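Local structure of DNA polymerase beta (Leishmania infantum, 4P4M) at residues L309-G314 against A338-G343. The protein catalyses template-directed addition of deoxynucleotides to a DNA primer end as a family X polymerase, probably in base excision repair. Numbering follows the deposited sequence.
Sequences LLNEYG and AGEELG. With nucleotides of chain C.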
ATOM      1  N   LEU A 309      -2.651 -17.900  11.548  1.00 21.39           N
ATOM      2  CA  LEU A 309      -2.970 -16.944  10.485  1.00 24.93           C
ATOM      3  C   LEU A 309      -2.104 -15.696  10.694  1.00 20.89           C
ATOM      4  O   LEU A 309      -2.118 -15.108  11.778  1.00 19.63           O
ATOM      5  CB  LEU A 309      -4.443 -16.528  10.563  1.00 24.12           C
ATOM      6  CG  LEU A 309      -4.832 -15.299   9.721  1.00 25.47           C
ATOM      7  CD1 LEU A 309      -4.862 -15.666   8.252  1.00 25.79           C
ATOM      8  CD2 LEU A 309      -6.188 -14.721  10.169  1.00 28.43           C
ATOM      9  N   LEU A 310      -1.344 -15.313   9.670  1.00 19.57           N
ATOM     10  CA  LEU A 310      -0.554 -14.073   9.695  1.00 17.00           C
ATOM     11  C   LEU A 310      -1.061 -13.081   8.636  1.00 18.28           C
ATOM     12  O   LEU A 310      -1.182 -13.426   7.448  1.00 18.50           O
ATOM     13  CB  LEU A 310       0.925 -14.380   9.442  1.00 17.61           C
ATOM     14  CG  LEU A 310       1.882 -13.178   9.428  1.00 18.93           C
ATOM     15  CD1 LEU A 310       1.899 -12.502  10.806  1.00 18.46           C
ATOM     16  CD2 LEU A 310       3.303 -13.589   9.011  1.00 22.50           C
ATOM     17  N   ASN A 311      -1.365 -11.860   9.067  1.00 17.46           N
ATOM     18  CA  ASN A 311      -1.684 -10.761   8.148  1.00 22.02           C
ATOM     19  C   ASN A 311      -1.154  -9.440   8.723  1.00 18.84           C
ATOM     20  O   ASN A 311      -0.382  -9.454   9.688  1.00 16.27           O
ATOM     21  CB  ASN A 311      -3.200 -10.705   7.841  1.00 18.37           C
ATOM     22  CG  ASN A 311      -4.045 -10.520   9.091  1.00 19.26           C
ATOM     23  OD1 ASN A 311      -3.601  -9.903  10.057  1.00 17.52           O
ATOM     24  ND2 ASN A 311      -5.270 -11.065   9.082  1.00 21.30           N
ATOM     25  N   GLU A 312      -1.534  -8.304   8.139  1.00 16.05           N
ATOM     26  CA  GLU A 312      -1.008  -7.029   8.640  1.00 18.38           C
ATOM     27  C   GLU A 312      -1.541  -6.678  10.024  1.00 19.81           C
ATOM     28  O   GLU A 312      -0.925  -5.886  10.747  1.00 15.52           O
ATOM     29  CB  GLU A 312      -1.278  -5.865   7.668  1.00 18.06           C
ATOM     30  CG  GLU A 312      -2.757  -5.648   7.311  1.00 17.83           C
ATOM     31  CD  GLU A 312      -3.150  -6.340   6.009  1.00 24.99           C
ATOM     32  OE1 GLU A 312      -2.878  -7.555   5.851  1.00 22.09           O
ATOM     33  OE2 GLU A 312      -3.724  -5.656   5.132  1.00 23.34           O
ATOM     34  N   TYR A 313      -2.678  -7.269  10.387  1.00 18.68           N
ATOM     35  CA  TYR A 313      -3.360  -6.914  11.628  1.00 15.94           C
ATOM     36  C   TYR A 313      -2.871  -7.693  12.844  1.00 16.45           C
ATOM     37  O   TYR A 313      -3.009  -7.226  13.982  1.00 19.00           O
ATOM     38  CB  TYR A 313      -4.872  -7.071  11.465  1.00 17.35           C
ATOM     39  CG  TYR A 313      -5.420  -6.245  10.327  1.00 17.46           C
ATOM     40  CD1 TYR A 313      -5.317  -4.859  10.347  1.00 16.62           C
ATOM     41  CD2 TYR A 313      -6.038  -6.845   9.230  1.00 18.40           C
ATOM     42  CE1 TYR A 313      -5.809  -4.088   9.296  1.00 14.73           C
ATOM     43  CE2 TYR A 313      -6.536  -6.078   8.180  1.00 20.01           C
ATOM     44  CZ  TYR A 313      -6.423  -4.698   8.229  1.00 18.57           C
ATOM     45  OH  TYR A 313      -6.920  -3.904   7.207  1.00 18.80           O
ATOM     46  N   GLY A 314      -2.293  -8.873  12.619  1.00 18.73           N
ATOM     47  CA  GLY A 314      -1.777  -9.634  13.752  1.00 17.60           C
ATOM     48  C   GLY A 314      -1.317 -11.040  13.419  1.00 16.68           C
ATOM     49  O   GLY A 314      -1.373 -11.462  12.260  1.00 15.87           O
ATOM     50  N   ALA A 338     -10.448 -12.947   6.382  1.00 26.16           N
ATOM     51  CA  ALA A 338     -10.459 -13.924   7.472  1.00 32.83           C
ATOM     52  C   ALA A 338     -11.343 -13.527   8.667  1.00 33.00           C
ATOM     53  O   ALA A 338     -11.687 -14.376   9.495  1.00 28.79           O
ATOM     54  CB  ALA A 338      -9.019 -14.212   7.949  1.00 28.37           C
ATOM     55  N   GLY A 339     -11.691 -12.243   8.768  1.00 27.67           N
ATOM     56  CA  GLY A 339     -12.553 -11.773   9.840  1.00 27.21           C
ATOM     57  C   GLY A 339     -12.162 -10.439  10.457  1.00 24.94           C
ATOM     58  O   GLY A 339     -12.005 -10.343  11.671  1.00 23.13           O
ATOM     59  N   GLU A 340     -12.015  -9.410   9.625  1.00 24.42           N
ATOM     60  CA  GLU A 340     -11.727  -8.056  10.102  1.00 22.15           C
ATOM     61  C   GLU A 340     -12.702  -7.038   9.506  1.00 22.76           C
ATOM     62  O   GLU A 340     -13.098  -7.152   8.343  1.00 20.88           O
ATOM     63  CB  GLU A 340     -10.298  -7.625   9.712  1.00 25.03           C
ATOM     64  CG  GLU A 340      -9.181  -8.489  10.251  1.00 31.59           C
ATOM     65  CD  GLU A 340      -8.647  -9.484   9.225  1.00 28.27           C
ATOM     66  OE1 GLU A 340      -7.988 -10.444   9.656  1.00 35.90           O
ATOM     67  OE2 GLU A 340      -8.866  -9.302   8.005  1.00 26.61           O
ATOM     68  N   GLU A 341     -13.075  -6.031  10.292  1.00 20.52           N
ATOM     69  CA  GLU A 341     -13.894  -4.932   9.786  0.60 19.20           C
ATOM     70  C   GLU A 341     -13.276  -3.592  10.202  1.00 18.52           C
ATOM     71  O   GLU A 341     -12.899  -3.409  11.363  1.00 20.55           O
ATOM     72  CB  GLU A 341     -15.346  -5.084  10.275  0.60 23.46           C
ATOM     73  CG  GLU A 341     -16.001  -6.367   9.739  0.60 25.60           C
ATOM     74  CD  GLU A 341     -17.477  -6.528  10.100  0.60 34.99           C
ATOM     75  OE1 GLU A 341     -17.896  -6.114  11.200  0.60 28.25           O
ATOM     76  OE2 GLU A 341     -18.220  -7.088   9.270  0.60 38.09           O
ATOM     77  N   LEU A 342     -13.159  -2.671   9.249  1.00 20.01           N
ATOM     78  CA  LEU A 342     -12.536  -1.368   9.516  1.00 19.82           C
ATOM     79  C   LEU A 342     -11.176  -1.519  10.206  1.00 21.21           C
ATOM     80  O   LEU A 342     -10.822  -0.716  11.072  1.00 21.69           O
ATOM     81  CB  LEU A 342     -13.473  -0.465  10.337  1.00 19.89           C
ATOM     82  CG  LEU A 342     -14.714  -0.000   9.580  1.00 22.93           C
ATOM     83  CD1 LEU A 342     -15.713   0.704  10.505  1.00 25.79           C
ATOM     84  CD2 LEU A 342     -14.309   0.898   8.413  1.00 23.78           C
ATOM     85  N   GLY A 343     -10.420  -2.549   9.822  1.00 16.49           N
ATOM     86  CA  GLY A 343      -9.055  -2.709  10.314  1.00 18.22           C
ATOM     87  C   GLY A 343      -8.922  -3.387  11.670  1.00 19.50           C
ATOM     88  O   GLY A 343      -7.828  -3.434  12.234  1.00 18.07           O
TER
ATOM     89  P    DA C   3      -6.953 -11.790   5.567  1.00 22.92           P
ATOM     90  OP1  DA C   3      -7.173 -11.476   6.999  1.00 22.40           O
ATOM     91  OP2  DA C   3      -7.927 -12.622   4.823  1.00 24.00           O
ATOM     92  O5'  DA C   3      -6.827 -10.427   4.752  1.00 22.26           O
ATOM     93  C5'  DA C   3      -5.891  -9.434   5.163  1.00 22.84           C
ATOM     94  C4'  DA C   3      -6.014  -8.238   4.240  1.00 23.95           C
ATOM     95  O4'  DA C   3      -5.486  -8.580   2.934  1.00 24.87           O
ATOM     96  C3'  DA C   3      -7.454  -7.775   4.032  1.00 25.46           C
ATOM     97  O3'  DA C   3      -7.525  -6.454   4.521  1.00 22.30           O
ATOM     98  C2'  DA C   3      -7.640  -7.796   2.517  1.00 30.77           C
ATOM     99  C1'  DA C   3      -6.220  -7.881   1.961  1.00 31.95           C
ATOM    100  N9   DA C   3      -6.196  -8.619   0.700  1.00 25.84           N
ATOM    101  C8   DA C   3      -6.521  -9.937   0.523  1.00 24.46           C
ATOM    102  N7   DA C   3      -6.429 -10.341  -0.725  1.00 24.79           N
ATOM    103  C5   DA C   3      -6.026  -9.210  -1.416  1.00 22.35           C
ATOM    104  C6   DA C   3      -5.764  -8.980  -2.780  1.00 26.74           C
ATOM    105  N6   DA C   3      -5.874  -9.935  -3.722  1.00 25.94           N
ATOM    106  N1   DA C   3      -5.390  -7.730  -3.137  1.00 30.36           N
ATOM    107  C2   DA C   3      -5.291  -6.782  -2.191  1.00 23.94           C
ATOM    108  N3   DA C   3      -5.520  -6.880  -0.882  1.00 21.18           N
ATOM    109  C4   DA C   3      -5.884  -8.133  -0.551  1.00 22.03           C
ATOM    110  P    DT C   2      -3.435 -17.491   4.458  1.00 24.35           P
ATOM    111  OP1  DT C   2      -3.230 -17.758   5.899  1.00 26.63           O
ATOM    112  OP2  DT C   2      -4.348 -18.343   3.660  1.00 23.01           O
ATOM    113  O5'  DT C   2      -3.929 -15.986   4.274  1.00 25.84           O
ATOM    114  C5'  DT C   2      -3.235 -14.954   4.973  1.00 23.61           C
ATOM    115  C4'  DT C   2      -3.670 -13.607   4.430  1.00 24.94           C
ATOM    116  O4'  DT C   2      -3.168 -13.434   3.078  1.00 24.28           O
ATOM    117  C3'  DT C   2      -5.186 -13.373   4.371  1.00 25.02           C
ATOM    118  O3'  DT C   2      -5.490 -12.449   5.429  1.00 19.99           O
ATOM    119  C2'  DT C   2      -5.410 -12.783   2.977  1.00 21.47           C
ATOM    120  C1'  DT C   2      -3.991 -12.447   2.504  1.00 24.32           C
ATOM    121  N1   DT C   2      -3.829 -12.389   1.009  1.00 23.31           N
ATOM    122  C2   DT C   2      -3.289 -11.245   0.447  1.00 23.96           C
ATOM    123  O2   DT C   2      -2.922 -10.274   1.083  1.00 25.03           O
ATOM    124  N3   DT C   2      -3.185 -11.262  -0.913  1.00 20.28           N
ATOM    125  C4   DT C   2      -3.551 -12.287  -1.759  1.00 26.85           C
ATOM    126  O4   DT C   2      -3.408 -12.177  -2.975  1.00 26.23           O
ATOM    127  C5   DT C   2      -4.102 -13.458  -1.121  1.00 25.46           C
ATOM    128  C7   DT C   2      -4.540 -14.634  -1.959  1.00 25.66           C
ATOM    129  C6   DT C   2      -4.219 -13.456   0.216  1.00 25.60           C
ATOM    130  P    DC C   4      -8.930  -5.667   4.585  1.00 22.35           P
ATOM    131  OP1  DC C   4      -8.977  -4.949   5.880  1.00 21.14           O
ATOM    132  OP2  DC C   4     -10.021  -6.596   4.209  1.00 21.51           O
ATOM    133  O5'  DC C   4      -8.809  -4.590   3.410  1.00 20.19           O
ATOM    134  C5'  DC C   4      -7.737  -3.641   3.400  1.00 15.51           C
ATOM    135  C4'  DC C   4      -7.977  -2.576   2.345  1.00 19.59           C
ATOM    136  O4'  DC C   4      -7.703  -3.158   1.038  1.00 20.45           O
ATOM    137  C3'  DC C   4      -9.388  -1.994   2.291  1.00 18.22           C
ATOM    138  O3'  DC C   4      -9.214  -0.593   2.062  1.00 19.41           O
ATOM    139  C2'  DC C   4     -10.040  -2.748   1.123  1.00 21.97           C
ATOM    140  C1'  DC C   4      -8.848  -3.093   0.217  1.00 21.78           C
ATOM    141  N1   DC C   4      -8.948  -4.426  -0.483  1.00 23.66           N
ATOM    142  C2   DC C   4      -8.634  -4.485  -1.843  1.00 27.06           C
ATOM    143  O2   DC C   4      -8.297  -3.438  -2.412  1.00 24.58           O
ATOM    144  N3   DC C   4      -8.716  -5.672  -2.501  1.00 24.24           N
ATOM    145  C4   DC C   4      -9.084  -6.771  -1.838  1.00 27.06           C
ATOM    146  N4   DC C   4      -9.143  -7.917  -2.538  1.00 25.92           N
ATOM    147  C5   DC C   4      -9.415  -6.738  -0.445  1.00 23.75           C
ATOM    148  C6   DC C   4      -9.329  -5.557   0.195  1.00 24.54           C
TER
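ND2 of N311 faces a carboxylate oxygen and a phosphate oxygen at once. ND2 donates to OP1 of DA3 of chain C at 2.9 Å and makes a weak, strongly bent hydrogen bond (120° at the hydrogen) to E340 OE1, 2.8 Å from ND2. The two side chains meet tip to tip with amide and carboxylate planes nearly perpendicular, 80° apart. E340 OE2 also lies 2.9 Å from OP1 of DA3 of chain C, so two acidic groups crowd together, which would probably raise the proton affinity of the glutamate. The other phosphate oxygen, OP2, accepts from the backbone N of A338. One nucleotide on, Y313 OH donates to OP1 of DC4 of chain C over 2.7 Å, the phosphate lying at the ring edge. The tyrosine crosses the E340 side chain obliquely, CD2 3.7 Å from E340 CG, while the G343 carbonyl carbon lies over one ring face and E312 CG over the centre of the opposite face.

Both segments belong to the thumb of this family X polymerase, where the turn joining strands 308-310 and 315-317 and the loop around strand 340-341 grip the backbone of one DNA strand across consecutive phosphates. Behind this grip, N311 forms an Asx turn with Y313 N, extended to an Asx motif by G314 N: with CG in the crowded position between backbone N and carbonyl carbon (chi1 59°), OD1 turns back to accept from both, fixing the amide so that ND2 faces the DNA. L309 fills the flank, CD2 against CB of A338 at 3.6 Å and CD1 beside the phosphate of DT2 of chain C. Farther out, N337 OD1 accepts from the backbone N of G339 and E340, and S281 and R353 hydrogen-bond to the carbonyl O of Y313.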